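Local coordinates for protein diaminopropionate ammonia-lyase (Escherichia coli, PDB 4D9I) that uses pyridoxal 5'-phosphate to catalyse the alpha,beta-elimination of both L- and D-diaminopropionate, yielding pyruvate and ammonia, at residues Y93-I97 against E98-F102. Residues are numbered along the deposited sequence; the frame is centred on the assembly and turned at random.
Sequences YHLDI and ETLSF
Asp96 opens a turn and pins Glu98 and Thr99 with its side chain and its carbonyl. Asp96 OD2 accepts the backbone N of Glu98 at 3.0 Å, on its anti side and 31° out of the carboxylate plane, while Asp96 O takes Thr99 N at 3.1 Å from above the carbonyl plane. The first bond makes an Asx turn, laid over the type I beta turn Asp96 to Thr99 that the second closes. With CG anti to the backbone N (chi1 -175°), the carboxylate of Asp96 lies beside its own carbonyl carbon, which turns OD2 toward that N-H. The side chain of Thr99 crosses that of Asp96 at about a right angle, OG1 3.4 Å from Asp96 CB. One water donates to Asp96 OD1; another donates to Asp96 OD2 and, weakly, to Glu98 OE2. Leu100 CG sits between backbone N and carbonyl carbon (chi1 53°), bringing the branched end back over Asp96 O, with CD2 3.9 Å from Leu95 CB. Both leucines touch Leu105 of helix 102-106. Cut back to an alanine, Leu100 would probably leave Leu95 CB without its methyl partner and a gap beside Leu105. His94, just past helix 81-93, carries the positive phi of a Schellman motif; Ser101 OG caps His104 N at the start of helix 102-106. Ile97 packs on Ala86, Gln87 and Cys90 of helix 81-93 and on Phe35 of helix 26-36, joining this surface loop to both.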
loop_
_atom_site.group_PDB
_atom_site.type_symbol
_atom_site.label_atom_id
_atom_site.label_comp_id
_atom_site.label_asym_id
_atom_site.label_seq_id
_atom_site.Cartn_x
_atom_site.Cartn_y
_atom_site.Cartn_z
ATOM N N TYR B 93 -35.212 -31.451 7.246
ATOM C CA TYR B 93 -35.902 -32.047 6.101
ATOM C C TYR B 93 -35.596 -33.534 5.895
ATOM O O TYR B 93 -36.053 -34.121 4.919
ATOM C CB TYR B 93 -35.615 -31.276 4.801
ATOM C CG TYR B 93 -36.105 -29.844 4.769
ATOM C CD1 TYR B 93 -37.043 -29.374 5.697
ATOM C CD2 TYR B 93 -35.658 -28.967 3.786
ATOM C CE1 TYR B 93 -37.488 -28.062 5.660
ATOM C CE2 TYR B 93 -36.094 -27.654 3.736
ATOM C CZ TYR B 93 -37.007 -27.203 4.673
ATOM O OH TYR B 93 -37.449 -25.894 4.616
ATOM N N HIS B 94 -34.846 -34.137 6.816
ATOM C CA HIS B 94 -34.471 -35.553 6.742
ATOM C C HIS B 94 -33.719 -35.857 5.473
ATOM O O HIS B 94 -34.016 -36.820 4.765
ATOM C CB HIS B 94 -35.695 -36.478 6.925
ATOM C CG HIS B 94 -36.320 -36.406 8.303
ATOM N ND1 HIS B 94 -35.588 -36.359 9.432
ATOM C CD2 HIS B 94 -37.659 -36.406 8.706
ATOM C CE1 HIS B 94 -36.409 -36.313 10.502
ATOM N NE2 HIS B 94 -37.676 -36.347 10.056
ATOM N N LEU B 95 -32.734 -35.018 5.180
ATOM C CA LEU B 95 -31.945 -35.138 3.973
ATOM C C LEU B 95 -30.527 -35.544 4.326
ATOM O O LEU B 95 -30.079 -35.314 5.451
ATOM C CB LEU B 95 -31.918 -33.797 3.229
ATOM C CG LEU B 95 -33.241 -33.204 2.732
ATOM C CD1 LEU B 95 -33.004 -31.793 2.210
ATOM C CD2 LEU B 95 -33.875 -34.074 1.657
ATOM N N ASP B 96 -29.829 -36.137 3.359
ATOM C CA ASP B 96 -28.430 -36.499 3.511
ATOM C C ASP B 96 -27.560 -35.468 2.779
ATOM O O ASP B 96 -27.471 -35.481 1.543
ATOM C CB ASP B 96 -28.178 -37.915 2.977
ATOM C CG ASP B 96 -26.746 -38.397 3.213
ATOM O OD1 ASP B 96 -26.517 -39.610 3.140
ATOM O OD2 ASP B 96 -25.839 -37.588 3.473
ATOM N N ILE B 97 -26.930 -34.589 3.560
ATOM C CA ILE B 97 -26.100 -33.488 3.049
ATOM C C ILE B 97 -24.939 -33.967 2.157
ATOM O O ILE B 97 -24.520 -33.259 1.248
ATOM C CB ILE B 97 -25.559 -32.605 4.208
ATOM C CG1 ILE B 97 -24.870 -31.334 3.667
ATOM C CG2 ILE B 97 -24.638 -33.405 5.128
ATOM C CD1 ILE B 97 -24.524 -30.308 4.741
ATOM N N GLU B 98 -24.441 -35.171 2.424
ATOM C CA GLU B 98 -23.311 -35.745 1.697
ATOM C C GLU B 98 -23.648 -36.187 0.274
ATOM O O GLU B 98 -22.765 -36.299 -0.568
ATOM C CB GLU B 98 -22.777 -36.953 2.455
ATOM C CG GLU B 98 -22.170 -36.630 3.807
ATOM C CD GLU B 98 -21.429 -37.817 4.382
ATOM O OE1 GLU B 98 -20.895 -38.618 3.584
ATOM O OE2 GLU B 98 -21.382 -37.958 5.623
ATOM N N THR B 99 -24.921 -36.470 0.014
ATOM C CA THR B 99 -25.311 -37.022 -1.276
ATOM C C THR B 99 -26.260 -36.120 -2.061
ATOM O O THR B 99 -27.077 -36.603 -2.837
ATOM C CB THR B 99 -25.954 -38.418 -1.119
ATOM O OG1 THR B 99 -27.109 -38.317 -0.278
ATOM C CG2 THR B 99 -24.968 -39.393 -0.505
ATOM N N LEU B 100 -26.165 -34.813 -1.862
ATOM C CA LEU B 100 -26.982 -33.889 -2.641
ATOM C C LEU B 100 -26.198 -32.636 -3.014
ATOM O O LEU B 100 -25.133 -32.376 -2.457
ATOM C CB LEU B 100 -28.291 -33.551 -1.904
ATOM C CG LEU B 100 -28.208 -33.040 -0.462
ATOM C CD1 LEU B 100 -27.556 -31.666 -0.369
ATOM C CD2 LEU B 100 -29.599 -33.019 0.157
ATOM N N SER B 101 -26.721 -31.869 -3.964
ATOM C CA SER B 101 -26.102 -30.598 -4.344
ATOM C C SER B 101 -26.703 -29.451 -3.538
ATOM O O SER B 101 -27.820 -29.554 -3.037
ATOM C CB SER B 101 -26.285 -30.341 -5.845
ATOM O OG SER B 101 -27.658 -30.363 -6.218
ATOM N N PHE B 102 -25.961 -28.357 -3.447
ATOM C CA PHE B 102 -26.407 -27.120 -2.813
ATOM C C PHE B 102 -27.622 -26.556 -3.539
ATOM O O PHE B 102 -28.527 -26.022 -2.896
ATOM C CB PHE B 102 -25.263 -26.100 -2.827
ATOM C CG PHE B 102 -25.485 -24.909 -1.936
ATOM C CD1 PHE B 102 -25.812 -23.667 -2.480
ATOM C CD2 PHE B 102 -25.336 -25.012 -0.558
ATOM C CE1 PHE B 102 -25.997 -22.557 -1.655
ATOM C CE2 PHE B 102 -25.525 -23.906 0.269
ATOM C CZ PHE B 102 -25.844 -22.676 -0.283
HETATM O O HOH W 1 -27.883 -41.202 1.397
HETATM O O HOH W 2 -24.294 -38.351 5.968
#